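Local coordinates for protein cytochrome c'' (PDB 1GU2) that carries a covalently bound heme c and probably transfers electrons, with heme reduction apparently coupled to proton transfer, at residues D30-F35 against I113-T118; N36-F39 against K45-A48; A50-N55 against K62-G67; H95-D98 against A102-S105. All blocks are in the same frame, centred on the assembly; numbering follows the deposited sequence. Where two conformers were deposited one is given.

Contact 1 of 4, residues D30-F35 against I113-T118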
loop_
_atom_site.group_PDB
_atom_site.type_symbol
_atom_site.label_atom_id
_atom_site.label_comp_id
_atom_site.label_asym_id
_atom_site.label_seq_id
_atom_site.Cartn_x
_atom_site.Cartn_y
_atom_site.Cartn_z
ATOM N N ASP A 30 11.466 -0.232 3.656
ATOM C CA ASP A 30 10.728 -1.496 3.750
ATOM C C ASP A 30 9.399 -1.418 3.055
ATOM O O ASP A 30 8.952 -2.423 2.487
ATOM C CB ASP A 30 10.563 -1.879 5.222
ATOM C CG ASP A 30 11.861 -2.335 5.893
ATOM O OD1 ASP A 30 11.841 -2.309 7.151
ATOM O OD2 ASP A 30 12.829 -2.697 5.204
ATOM N N GLY A 31 8.739 -0.287 3.076
ATOM C CA GLY A 31 7.468 -0.153 2.335
ATOM C C GLY A 31 7.669 -0.320 0.843
ATOM O O GLY A 31 6.846 -0.986 0.201
ATOM N N LYS A 32 8.736 0.247 0.282
ATOM C CA LYS A 32 9.042 0.081 -1.112
ATOM C C LYS A 32 9.392 -1.376 -1.455
ATOM O O LYS A 32 8.963 -1.937 -2.475
ATOM C CB LYS A 32 10.199 1.050 -1.507
ATOM C CG LYS A 32 10.550 0.978 -2.968
ATOM C CD LYS A 32 11.676 1.937 -3.325
ATOM C CE LYS A 32 11.794 2.118 -4.820
ATOM N NZ LYS A 32 12.521 3.364 -5.135
ATOM N N ILE A 33 10.180 -2.040 -0.586
ATOM C CA ILE A 33 10.493 -3.447 -0.825
ATOM C C ILE A 33 9.234 -4.273 -0.792
ATOM O O ILE A 33 9.082 -5.147 -1.664
ATOM C CB ILE A 33 11.515 -3.930 0.208
ATOM C CG1 ILE A 33 12.897 -3.341 -0.011
ATOM C CG2 ILE A 33 11.554 -5.467 0.238
ATOM C CD1 ILE A 33 13.871 -3.525 1.128
ATOM N N PHE A 34 8.334 -4.027 0.136
ATOM C CA PHE A 34 7.077 -4.748 0.236
ATOM C C PHE A 34 6.281 -4.583 -1.060
ATOM O O PHE A 34 5.707 -5.526 -1.591
ATOM C CB PHE A 34 6.318 -4.201 1.434
ATOM C CG PHE A 34 4.860 -4.593 1.542
ATOM C CD1 PHE A 34 3.882 -3.706 1.073
ATOM C CD2 PHE A 34 4.490 -5.804 2.104
ATOM C CE1 PHE A 34 2.542 -3.999 1.201
ATOM C CE2 PHE A 34 3.134 -6.104 2.234
ATOM C CZ PHE A 34 2.208 -5.203 1.754
ATOM N N PHE A 35 6.230 -3.381 -1.619
ATOM C CA PHE A 35 5.451 -3.067 -2.830
ATOM C C PHE A 35 5.972 -3.786 -4.061
ATOM O O PHE A 35 5.173 -4.166 -4.918
ATOM C CB PHE A 35 5.468 -1.543 -3.012
ATOM C CG PHE A 35 4.672 -1.010 -4.170
ATOM C CD1 PHE A 35 3.278 -1.095 -4.210
ATOM C CD2 PHE A 35 5.315 -0.417 -5.255
ATOM C CE1 PHE A 35 2.552 -0.615 -5.298
ATOM C CE2 PHE A 35 4.611 0.088 -6.347
ATOM C CZ PHE A 35 3.223 -0.019 -6.358
ATOM N N ILE A 113 2.102 3.037 3.547
ATOM C CA ILE A 113 1.484 4.346 3.391
ATOM C C ILE A 113 2.535 5.431 3.519
ATOM O O ILE A 113 2.510 6.420 2.767
ATOM C CB ILE A 113 0.269 4.524 4.328
ATOM C CG1 ILE A 113 -0.802 3.451 4.100
ATOM C CG2 ILE A 113 -0.270 5.937 4.183
ATOM C CD1 ILE A 113 -1.949 3.466 5.095
ATOM N N ALA A 114 3.522 5.268 4.382
ATOM C CA ALA A 114 4.608 6.227 4.493
ATOM C C ALA A 114 5.348 6.269 3.185
ATOM O O ALA A 114 5.686 7.331 2.673
ATOM C CB ALA A 114 5.534 5.846 5.638
ATOM N N TYR A 115 5.598 5.118 2.573
ATOM C CA TYR A 115 6.241 5.093 1.230
ATOM C C TYR A 115 5.384 5.834 0.216
ATOM O O TYR A 115 5.863 6.644 -0.603
ATOM C CB TYR A 115 6.516 3.616 0.845
ATOM C CG TYR A 115 6.784 3.479 -0.642
ATOM C CD1 TYR A 115 7.885 4.099 -1.210
ATOM C CD2 TYR A 115 5.939 2.762 -1.484
ATOM C CE1 TYR A 115 8.106 3.958 -2.587
ATOM C CE2 TYR A 115 6.137 2.610 -2.855
ATOM C CZ TYR A 115 7.254 3.227 -3.364
ATOM O OH TYR A 115 7.485 3.163 -4.706
ATOM N N LEU A 116 4.063 5.618 0.196
ATOM C CA LEU A 116 3.170 6.354 -0.725
ATOM C C LEU A 116 3.311 7.872 -0.564
ATOM O O LEU A 116 3.204 8.584 -1.606
ATOM C CB LEU A 116 1.730 5.977 -0.511
ATOM C CG LEU A 116 1.267 4.585 -0.925
ATOM C CD1 LEU A 116 -0.236 4.454 -0.689
ATOM C CD2 LEU A 116 1.573 4.258 -2.365
ATOM N N LEU A 117 3.519 8.382 0.636
ATOM C CA LEU A 117 3.668 9.828 0.886
ATOM C C LEU A 117 4.907 10.368 0.184
ATOM O O LEU A 117 4.998 11.575 -0.050
ATOM C CB LEU A 117 3.752 10.159 2.378
ATOM C CG LEU A 117 2.515 9.891 3.226
ATOM C CD1 LEU A 117 2.755 10.159 4.700
ATOM C CD2 LEU A 117 1.336 10.682 2.703
ATOM N N THR A 118 5.866 9.527 -0.151
ATOM C CA THR A 118 7.106 9.985 -0.710
ATOM C C THR A 118 7.146 9.934 -2.250
ATOM O O THR A 118 8.083 10.471 -2.841
ATOM C CB THR A 118 8.341 9.158 -0.266
ATOM O OG1 THR A 118 8.301 7.815 -0.808
ATOM C CG2 THR A 118 8.369 9.164 1.223
#
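Gly31 and Tyr115 face each other where helix 28-36 meets helix 106-118, their CA atoms 5.5 Å apart, and the axes of the two segments pass 8.5 Å apart at a signed crossing angle of -97°. Gly31 has no side chain to keep the helices apart, and Tyr115 CB comes within 4.1 Å of its carbonyl carbon. The tyrosine does most of the touching. Its CG is anti to the backbone N (chi1 163°), and the ring reaches the backbone and side chain of Lys32, with Lys32 CA over its centre. The start of the Lys32 side chain lies over the same face. Lys32 CB makes a CH-pi contact there, 4.0 Å from the ring centroid, and the extended chain then leads away with its amine. The Phe35 ring meets the tyrosine obliquely, with planes at 46° and Phe35 CD2 3.9 Å from Tyr115 CE2. At its far end the tyrosine hydroxyl is hydrogen-bonded to Glu119. Pro57 touches both aromatic side chains, and Phe35 continues onto Cys49 and His53. With an alanine in place of Tyr115, Lys32 and Phe35 would probably face a gap and Glu119 would lose this partner. The near-perpendicular crossing of a glycine-bearing helix before the heme-binding motif with the C-terminal helix is characteristic of the cytochrome c fold.

Contact 2 of 4, residues N36-F39 against K45-A48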
loop_
_atom_site.group_PDB
_atom_site.type_symbol
_atom_site.label_atom_id
_atom_site.label_comp_id
_atom_site.label_asym_id
_atom_site.label_seq_id
_atom_site.Cartn_x
_atom_site.Cartn_y
_atom_site.Cartn_z
ATOM N N ASN A 36 7.292 -3.955 -4.142
ATOM C CA ASN A 36 7.926 -4.578 -5.303
ATOM C C ASN A 36 8.243 -6.036 -5.147
ATOM O O ASN A 36 8.623 -6.696 -6.123
ATOM C CB ASN A 36 9.209 -3.800 -5.663
ATOM C CG ASN A 36 8.857 -2.430 -6.212
ATOM O OD1 ASN A 36 8.503 -2.271 -7.365
ATOM N ND2 ASN A 36 8.987 -1.398 -5.360
ATOM N N ARG A 37 8.136 -6.592 -3.956
ATOM C CA ARG A 37 8.605 -7.955 -3.707
ATOM C C ARG A 37 7.779 -8.967 -4.446
ATOM O O ARG A 37 6.558 -8.925 -4.404
ATOM C CB ARG A 37 8.530 -8.251 -2.199
ATOM C CG ARG A 37 8.895 -9.710 -1.905
ATOM C CD ARG A 37 8.746 -10.090 -0.461
ATOM N NE ARG A 37 8.897 -9.091 0.518
ATOM C CZ ARG A 37 8.566 -8.315 1.520
ATOM N NH1 ARG A 37 9.442 -7.425 2.042
ATOM N NH2 ARG A 37 7.359 -8.325 2.098
ATOM N N LYS A 38 8.433 -9.939 -5.119
ATOM C CA LYS A 38 7.728 -10.997 -5.768
ATOM C C LYS A 38 7.384 -12.059 -4.754
ATOM O O LYS A 38 8.254 -12.651 -4.114
ATOM C CB LYS A 38 8.578 -11.601 -6.876
ATOM C CG LYS A 38 8.668 -10.650 -8.076
ATOM C CD LYS A 38 9.799 -11.027 -9.029
ATOM C CE LYS A 38 10.473 -9.781 -9.605
ATOM N NZ LYS A 38 11.949 -9.977 -9.615
ATOM N N PHE A 39 6.088 -12.304 -4.618
ATOM C CA PHE A 39 5.583 -13.378 -3.773
ATOM C C PHE A 39 5.069 -14.488 -4.656
ATOM O O PHE A 39 4.863 -14.346 -5.857
ATOM C CB PHE A 39 4.507 -12.829 -2.816
ATOM C CG PHE A 39 3.379 -12.079 -3.474
ATOM C CD1 PHE A 39 2.347 -12.730 -4.135
ATOM C CD2 PHE A 39 3.337 -10.697 -3.395
ATOM C CE1 PHE A 39 1.273 -12.020 -4.689
ATOM C CE2 PHE A 39 2.301 -9.963 -3.951
ATOM C CZ PHE A 39 1.253 -10.620 -4.614
ATOM N N LYS A 45 3.206 -19.133 -9.929
ATOM C CA LYS A 45 3.546 -17.889 -10.625
ATOM C C LYS A 45 3.848 -16.817 -9.594
ATOM O O LYS A 45 3.166 -16.679 -8.566
ATOM C CB LYS A 45 2.374 -17.463 -11.482
ATOM C CG LYS A 45 2.569 -16.176 -12.221
ATOM C CD LYS A 45 3.277 -16.222 -13.487
ATOM C CE LYS A 45 3.483 -14.869 -14.159
ATOM N NZ LYS A 45 4.350 -13.889 -13.365
ATOM N N GLU A 46 4.842 -15.999 -9.850
ATOM C CA GLU A 46 5.161 -14.878 -8.987
ATOM C C GLU A 46 4.319 -13.652 -9.323
ATOM O O GLU A 46 3.986 -13.437 -10.497
ATOM C CB GLU A 46 6.645 -14.531 -9.150
ATOM C CG GLU A 46 7.542 -15.600 -8.559
ATOM C CD GLU A 46 9.016 -15.304 -8.731
ATOM O OE1 GLU A 46 9.361 -14.431 -9.549
ATOM O OE2 GLU A 46 9.723 -16.059 -8.039
ATOM N N ALA A 47 4.000 -12.862 -8.325
ATOM C CA ALA A 47 3.352 -11.550 -8.541
ATOM C C ALA A 47 3.861 -10.593 -7.461
ATOM O O ALA A 47 4.454 -11.030 -6.495
ATOM C CB ALA A 47 1.831 -11.641 -8.482
ATOM N N ALA A 48 3.613 -9.313 -7.656
ATOM C CA ALA A 48 3.952 -8.262 -6.685
ATOM C C ALA A 48 2.841 -7.226 -6.702
ATOM O O ALA A 48 2.068 -7.159 -7.665
ATOM C CB ALA A 48 5.262 -7.562 -7.035
#
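Phe39 and Ala47 form the tight part of this contact, an antiparallel hydrogen-bonded pair. Phe39 N donates a hydrogen bond to Ala47 O at 2.8 Å, and Ala47 N returns a bond to Phe39 O at 3.0 Å. The same Ala47 O also sits over the centre of the Phe39 ring, 3.2 Å above its plane. The ring is folded back there because CG lies between the backbone N and the carbonyl carbon (chi1 53°). Phe39 CE1 meets the Ala47 methyl carbon CB at 3.9 Å, on the same side of the sheet, and Ala48 CA lies against the ring at CE2. The pair belongs to the small two-stranded antiparallel sheet of strands 39-40 and 46-47, which comes just before the heme-binding helix 49-53. Ile99 and Leu100 of helix 85-100 also pack on the Phe39 side chain, and Ala48 touches the heme. Just after helix 28-36, the Ala48 methyl carbon CB is close against Arg37 O at 3.2 Å. The solvent side is looser. There Lys38 CD passes Glu46 OE1 at 3.5 Å, but the bent lysine carries its amine off, and Lys38 NZ stays 5.2 Å from Glu46 OE1, too far for a salt bridge.

Contact 3 of 4, residues A50-N55 against K62-G67. With HEC (heme c), chain C.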
loop_
_atom_site.group_PDB
_atom_site.type_symbol
_atom_site.label_atom_id
_atom_site.label_comp_id
_atom_site.label_asym_id
_atom_site.label_seq_id
_atom_site.Cartn_x
_atom_site.Cartn_y
_atom_site.Cartn_z
ATOM N N ALA A 50 3.349 -4.299 -7.432
ATOM C CA ALA A 50 3.743 -3.600 -8.641
ATOM C C ALA A 50 3.277 -4.257 -9.939
ATOM O O ALA A 50 3.265 -3.614 -10.997
ATOM C CB ALA A 50 5.277 -3.479 -8.656
ATOM N N SER A 51 2.866 -5.535 -9.887
ATOM C CA SER A 51 2.359 -6.191 -11.084
ATOM C C SER A 51 1.157 -5.456 -11.647
ATOM O O SER A 51 1.018 -5.374 -12.854
ATOM C CB SER A 51 1.946 -7.624 -10.802
ATOM O OG SER A 51 3.042 -8.428 -10.384
ATOM N N CYS A 52 0.297 -4.960 -10.744
ATOM C CA CYS A 52 -0.889 -4.218 -11.141
ATOM C C CYS A 52 -0.697 -2.723 -10.987
ATOM O O CYS A 52 -1.225 -1.939 -11.772
ATOM C CB CYS A 52 -2.100 -4.669 -10.311
ATOM S SG CYS A 52 -2.527 -6.378 -10.681
ATOM N N HIS A 53 0.037 -2.273 -9.979
ATOM C CA HIS A 53 0.112 -0.825 -9.677
ATOM C C HIS A 53 1.312 -0.175 -10.318
ATOM O O HIS A 53 1.510 1.041 -10.171
ATOM C CB HIS A 53 0.103 -0.635 -8.143
ATOM C CG HIS A 53 -1.204 -1.035 -7.533
ATOM N ND1 HIS A 53 -2.374 -0.342 -7.743
ATOM C CD2 HIS A 53 -1.565 -2.012 -6.696
ATOM C CE1 HIS A 53 -3.384 -0.901 -7.055
ATOM N NE2 HIS A 53 -2.916 -1.938 -6.408
ATOM N N THR A 54 2.136 -0.949 -11.059
ATOM C CA THR A 54 3.422 -0.561 -11.646
ATOM C C THR A 54 4.430 -0.381 -10.531
ATOM O O THR A 54 4.114 -0.423 -9.335
ATOM C CB THR A 54 3.361 0.647 -12.609
ATOM O OG1 THR A 54 3.400 1.881 -11.884
ATOM C CG2 THR A 54 2.126 0.749 -13.425
ATOM N N ASN A 55 5.697 -0.150 -10.933
ATOM C CA ASN A 55 6.716 0.067 -9.901
ATOM C C ASN A 55 6.821 1.463 -9.352
ATOM O O ASN A 55 7.710 1.873 -8.603
ATOM C CB ASN A 55 8.153 -0.351 -10.360
ATOM C CG ASN A 55 8.641 0.480 -11.498
ATOM O OD1 ASN A 55 8.137 1.557 -11.800
ATOM N ND2 ASN A 55 9.663 -0.047 -12.193
ATOM N N LYS A 62 -2.706 -1.145 -14.054
ATOM C CA LYS A 62 -3.544 -1.977 -14.898
ATOM C C LYS A 62 -3.688 -3.347 -14.227
ATOM O O LYS A 62 -2.699 -3.994 -13.917
ATOM C CB LYS A 62 -2.990 -2.108 -16.293
ATOM C CG LYS A 62 -3.770 -3.067 -17.171
ATOM C CD LYS A 62 -3.298 -2.853 -18.625
ATOM C CE LYS A 62 -2.061 -3.623 -19.040
ATOM N NZ LYS A 62 -1.810 -3.785 -20.529
ATOM N N ASN A 63 -4.935 -3.750 -14.019
ATOM C CA ASN A 63 -5.232 -5.035 -13.375
ATOM C C ASN A 63 -4.829 -6.147 -14.320
ATOM O O ASN A 63 -5.382 -6.253 -15.408
ATOM C CB ASN A 63 -6.725 -4.985 -13.070
ATOM C CG ASN A 63 -7.355 -5.993 -12.195
ATOM O OD1 ASN A 63 -8.334 -5.948 -11.448
ATOM N ND2 ASN A 63 -6.705 -7.119 -12.247
ATOM N N ILE A 64 -3.931 -7.038 -13.851
ATOM C CA ILE A 64 -3.453 -8.098 -14.748
ATOM C C ILE A 64 -4.472 -9.170 -15.004
ATOM O O ILE A 64 -4.379 -9.912 -15.993
ATOM C CB ILE A 64 -2.180 -8.749 -14.170
ATOM C CG1 ILE A 64 -2.372 -9.459 -12.842
ATOM C CG2 ILE A 64 -1.150 -7.617 -14.128
ATOM C CD1 ILE A 64 -1.184 -10.246 -12.302
ATOM N N VAL A 65 -5.453 -9.365 -14.185
ATOM C CA VAL A 65 -6.602 -10.265 -14.366
ATOM C C VAL A 65 -7.607 -9.721 -15.367
ATOM O O VAL A 65 -7.995 -10.524 -16.225
ATOM C CB VAL A 65 -7.289 -10.547 -13.028
ATOM C CG1 VAL A 65 -8.451 -11.511 -13.179
ATOM C CG2 VAL A 65 -6.250 -11.141 -12.056
ATOM N N THR A 66 -8.025 -8.452 -15.285
ATOM C CA THR A 66 -9.127 -7.963 -16.098
ATOM C C THR A 66 -8.724 -6.963 -17.156
ATOM O O THR A 66 -9.553 -6.638 -18.047
ATOM C CB THR A 66 -10.210 -7.264 -15.272
ATOM O OG1 THR A 66 -9.648 -6.137 -14.614
ATOM C CG2 THR A 66 -10.646 -8.227 -14.200
ATOM N N GLY A 67 -7.515 -6.439 -17.091
ATOM C CA GLY A 67 -7.090 -5.449 -18.088
ATOM C C GLY A 67 -7.524 -4.027 -17.840
ATOM O O GLY A 67 -7.212 -3.104 -18.593
HETATM FE FE HEC C . -4.063 -3.052 -5.172
HETATM C CHA HEC C . -6.649 -0.819 -4.956
HETATM C CHB HEC C . -2.551 -1.531 -2.518
HETATM C CHC HEC C . -1.745 -5.587 -5.087
HETATM C CHD HEC C . -5.409 -4.334 -8.056
HETATM N NA HEC C . -4.466 -1.463 -4.019
HETATM C C1A HEC C . -5.608 -0.646 -4.060
HETATM C C2A HEC C . -5.527 0.356 -3.033
HETATM C C3A HEC C . -4.361 0.188 -2.387
HETATM C C4A HEC C . -3.717 -0.965 -2.968
HETATM C CMA HEC C . -3.793 1.010 -1.203
HETATM C CAA HEC C . -6.604 1.420 -2.760
HETATM C CBA HEC C . -7.618 0.969 -1.693
HETATM C CGA HEC C . -8.673 1.993 -1.448
HETATM O O1A HEC C . -9.813 1.603 -1.114
HETATM O O2A HEC C . -8.425 3.204 -1.574
HETATM N NB HEC C . -2.478 -3.476 -4.015
HETATM C C1B HEC C . -2.019 -2.750 -2.951
HETATM C C2B HEC C . -0.919 -3.463 -2.314
HETATM C C3B HEC C . -0.715 -4.612 -3.018
HETATM C C4B HEC C . -1.675 -4.601 -4.098
HETATM C CMB HEC C . -0.149 -2.993 -1.068
HETATM C CAB HEC C . 0.331 -5.730 -2.798
HETATM C CBB HEC C . 0.191 -6.363 -1.415
HETATM N NC HEC C . -3.656 -4.626 -6.342
HETATM C C1C HEC C . -2.624 -5.548 -6.159
HETATM C C2C HEC C . -2.581 -6.452 -7.288
HETATM C C3C HEC C . -3.590 -6.094 -8.137
HETATM C C4C HEC C . -4.266 -4.971 -7.550
HETATM C CMC HEC C . -1.500 -7.543 -7.426
HETATM C CAC HEC C . -3.949 -6.637 -9.521
HETATM C CBC HEC C . -4.259 -8.130 -9.517
HETATM N ND HEC C . -5.678 -2.652 -6.267
HETATM C C1D HEC C . -6.096 -3.323 -7.425
HETATM C C2D HEC C . -7.409 -2.875 -7.805
HETATM C C3D HEC C . -7.842 -2.020 -6.831
HETATM C C4D HEC C . -6.721 -1.782 -5.948
HETATM C CMD HEC C . -8.181 -3.332 -9.055
HETATM C CAD HEC C . -9.283 -1.467 -6.684
HETATM C CBD HEC C . -9.604 -0.343 -7.701
HETATM C CGD HEC C . -9.265 1.048 -7.207
HETATM O O1D HEC C . -9.085 1.997 -8.025
HETATM O O2D HEC C . -9.194 1.253 -5.966
HETATM O O HOH W 1 -0.341 -4.038 -14.975
#
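Cys52 meets Lys62 and Ile64 where the loop from Lys62 runs past the CXXCH heme-binding motif of a c-type cytochrome. Cys52 SG is joined to heme CAC by a thioether bond. The next residue, His53, is an axial ligand, with His53 NE2 2.0 Å from the heme FE. Ile70 of strand 69-70 also touches Cys52 and His53. Lys62 comes first. Its backbone N donates to Cys52 O at 2.8 Å, with 150° at the hydrogen, near the end of the short helix 49-53. Lys62 O turns back to the same residue and takes a CA-H...O contact from Cys52 CA at 3.3 Å. One water donates to both Ser51 O and Lys62 O, bridging the two carbonyls. Asn63 follows, its CA 4.0 Å from Cys52 SG. Its CB points away from the helix, and the side chain lies beside the heme, with Asn63 CG 4.2 Å from the methyl carbon CMD. With an alanine here that heme edge would probably lose part of its cover, leaving a gap beside the methyl. Ile64 then turns toward the helix. Its CG1 stands between the backbone N and the carbonyl carbon (chi1 63°), which lays the two branches over the cysteine. Ile64 CG1 packs 3.8 Å from Cys52 SG, and CG2 comes up to Ser51 O. Beyond Ile64 the loop moves off from helix 49-53 and turns. Gly67, with positive phi, closes this turn by a bond from its N to Asn63 O of 2.7 Å.

Contact 4 of 4, residues H95-D98 against A102-S105. With HEC (heme c), chain C.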
loop_
_atom_site.group_PDB
_atom_site.type_symbol
_atom_site.label_atom_id
_atom_site.label_comp_id
_atom_site.label_asym_id
_atom_site.label_seq_id
_atom_site.Cartn_x
_atom_site.Cartn_y
_atom_site.Cartn_z
ATOM N N HIS A 95 -8.652 -5.827 0.653
ATOM C CA HIS A 95 -7.724 -5.977 -0.488
ATOM C C HIS A 95 -6.515 -6.812 -0.142
ATOM O O HIS A 95 -6.094 -7.660 -0.921
ATOM C CB HIS A 95 -7.305 -4.577 -0.953
ATOM C CG HIS A 95 -6.585 -4.550 -2.263
ATOM N ND1 HIS A 95 -7.051 -5.188 -3.404
ATOM C CD2 HIS A 95 -5.458 -3.928 -2.650
ATOM C CE1 HIS A 95 -6.238 -4.944 -4.418
ATOM N NE2 HIS A 95 -5.241 -4.161 -3.985
ATOM N N CYS A 96 -5.932 -6.599 1.024
ATOM C CA CYS A 96 -4.839 -7.460 1.466
ATOM C C CYS A 96 -5.279 -8.914 1.520
ATOM O O CYS A 96 -4.586 -9.818 1.055
ATOM C CB CYS A 96 -4.343 -7.015 2.860
ATOM S SG CYS A 96 -3.467 -5.415 2.868
ATOM N N ASN A 97 -6.463 -9.162 2.084
ATOM C CA ASN A 97 -6.998 -10.523 2.098
ATOM C C ASN A 97 -7.144 -11.118 0.716
ATOM O O ASN A 97 -6.807 -12.281 0.491
ATOM C CB ASN A 97 -8.373 -10.557 2.814
ATOM C CG ASN A 97 -8.216 -10.718 4.307
ATOM O OD1 ASN A 97 -8.063 -11.853 4.801
ATOM N ND2 ASN A 97 -8.212 -9.673 5.071
ATOM N N ASP A 98 -7.655 -10.359 -0.227
ATOM C CA ASP A 98 -7.808 -10.794 -1.614
ATOM C C ASP A 98 -6.465 -11.149 -2.250
ATOM O O ASP A 98 -6.224 -12.195 -2.807
ATOM C CB ASP A 98 -8.458 -9.706 -2.474
ATOM C CG ASP A 98 -9.954 -9.785 -2.586
ATOM O OD1 ASP A 98 -10.505 -8.722 -2.993
ATOM O OD2 ASP A 98 -10.577 -10.841 -2.301
ATOM N N ALA A 102 -4.590 -12.917 3.532
ATOM C CA ALA A 102 -4.757 -12.478 4.893
ATOM C C ALA A 102 -4.505 -10.971 4.944
ATOM O O ALA A 102 -3.941 -10.399 4.009
ATOM C CB ALA A 102 -3.764 -13.183 5.813
ATOM N N ASP A 103 -4.875 -10.352 6.051
ATOM C CA ASP A 103 -4.665 -8.893 6.161
ATOM C C ASP A 103 -3.161 -8.615 6.146
ATOM O O ASP A 103 -2.305 -9.404 6.538
ATOM C CB ASP A 103 -5.329 -8.342 7.406
ATOM C CG ASP A 103 -5.645 -6.852 7.359
ATOM O OD1 ASP A 103 -5.283 -6.181 6.396
ATOM O OD2 ASP A 103 -6.266 -6.311 8.298
ATOM N N CYS A 104 -2.831 -7.395 5.691
ATOM C CA CYS A 104 -1.434 -6.926 5.861
ATOM C C CYS A 104 -1.248 -6.609 7.326
ATOM O O CYS A 104 -2.235 -6.269 8.042
ATOM C CB CYS A 104 -1.233 -5.685 4.979
ATOM S SG CYS A 104 -1.493 -5.918 3.182
ATOM N N SER A 105 -0.009 -6.706 7.813
ATOM C CA SER A 105 0.227 -6.386 9.248
ATOM C C SER A 105 0.230 -4.891 9.472
ATOM O O SER A 105 0.417 -4.100 8.519
ATOM C CB SER A 105 1.510 -6.997 9.723
ATOM O OG SER A 105 2.652 -6.213 9.371
HETATM FE FE HEC C . -4.063 -3.052 -5.172
HETATM C CHA HEC C . -6.649 -0.819 -4.956
HETATM C CHB HEC C . -2.551 -1.531 -2.518
HETATM C CHC HEC C . -1.745 -5.587 -5.087
HETATM C CHD HEC C . -5.409 -4.334 -8.056
HETATM N NA HEC C . -4.466 -1.463 -4.019
HETATM C C1A HEC C . -5.608 -0.646 -4.060
HETATM C C2A HEC C . -5.527 0.356 -3.033
HETATM C C3A HEC C . -4.361 0.188 -2.387
HETATM C C4A HEC C . -3.717 -0.965 -2.968
HETATM C CMA HEC C . -3.793 1.010 -1.203
HETATM C CAA HEC C . -6.604 1.420 -2.760
HETATM C CBA HEC C . -7.618 0.969 -1.693
HETATM C CGA HEC C . -8.673 1.993 -1.448
HETATM O O1A HEC C . -9.813 1.603 -1.114
HETATM O O2A HEC C . -8.425 3.204 -1.574
HETATM N NB HEC C . -2.478 -3.476 -4.015
HETATM C C1B HEC C . -2.019 -2.750 -2.951
HETATM C C2B HEC C . -0.919 -3.463 -2.314
HETATM C C3B HEC C . -0.715 -4.612 -3.018
HETATM C C4B HEC C . -1.675 -4.601 -4.098
HETATM C CMB HEC C . -0.149 -2.993 -1.068
HETATM C CAB HEC C . 0.331 -5.730 -2.798
HETATM C CBB HEC C . 0.191 -6.363 -1.415
HETATM N NC HEC C . -3.656 -4.626 -6.342
HETATM C C1C HEC C . -2.624 -5.548 -6.159
HETATM C C2C HEC C . -2.581 -6.452 -7.288
HETATM C C3C HEC C . -3.590 -6.094 -8.137
HETATM C C4C HEC C . -4.266 -4.971 -7.550
HETATM C CMC HEC C . -1.500 -7.543 -7.426
HETATM C CAC HEC C . -3.949 -6.637 -9.521
HETATM C CBC HEC C . -4.259 -8.130 -9.517
HETATM N ND HEC C . -5.678 -2.652 -6.267
HETATM C C1D HEC C . -6.096 -3.323 -7.425
HETATM C C2D HEC C . -7.409 -2.875 -7.805
HETATM C C3D HEC C . -7.842 -2.020 -6.831
HETATM C C4D HEC C . -6.721 -1.782 -5.948
HETATM C CMD HEC C . -8.181 -3.332 -9.055
HETATM C CAD HEC C . -9.283 -1.467 -6.684
HETATM C CBD HEC C . -9.604 -0.343 -7.701
HETATM C CGD HEC C . -9.265 1.048 -7.207
HETATM O O1D HEC C . -9.085 1.997 -8.025
HETATM O O2D HEC C . -9.194 1.253 -5.966
#
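A disulfide between Cys96 and Cys104 makes this contact, a covalent tie between the last turns of helix 85-100 and the loop that leads into helix 106-118. Cys96 directly follows His95, an axial ligand of the heme iron. With His53 on the other side of the iron, this completes the bis-histidine heme site of the oxidized cytochrome. Cys96 SG and Cys104 SG are 2.1 Å apart, and the bridge has a left-handed twist (chi3 -97°). No hydrogen bond crosses between the segments. Cys96 O and Ala102 O are two acceptors 3.1 Å apart and not bonded to each other. Asn97 lies alongside the loop, its OD1 3.4 Å from Ala102 CA, while its ND2 is bonded back to Thr93 O. Asp103 is held from outside the contact, OD2 by Thr93 OG1 and OD1 by a salt bridge to Lys109. OD1 also takes a weak bond from Cys104 N. On the heme side, His95 CG is anti to the backbone N (chi1 -168°). That torsion carries the imidazole to the heme and brings His95 NE2 to the iron, heme FE, at 2.0 Å.

How the contacts relate
Contact 1 joins helices 28-36 and 106-118, and the other three contacts lie between its segments in the chain. Phe35 joins contact 1 to contacts 2 and 3, and Phe34 joins it to contact 4. Phe35 O probably accepts a hydrogen bond from Ala50 N at 3.1 Å, and Phe35 CZ packs 3.6 Å from His53 CB, so contact 1 backs onto the helix that carries His53. Phe34 CZ reaches Cys104 SG at 4.0 Å. Contact 2 runs directly into the helix of contact 3, and Asn36 packs on Ala50 and Asn55. Contact 2 does not touch contact 4; their nearest atoms are about 8 Å apart. Contacts 3 and 4 have centres about 17 Å apart yet share the heme, each supplying one axial histidine.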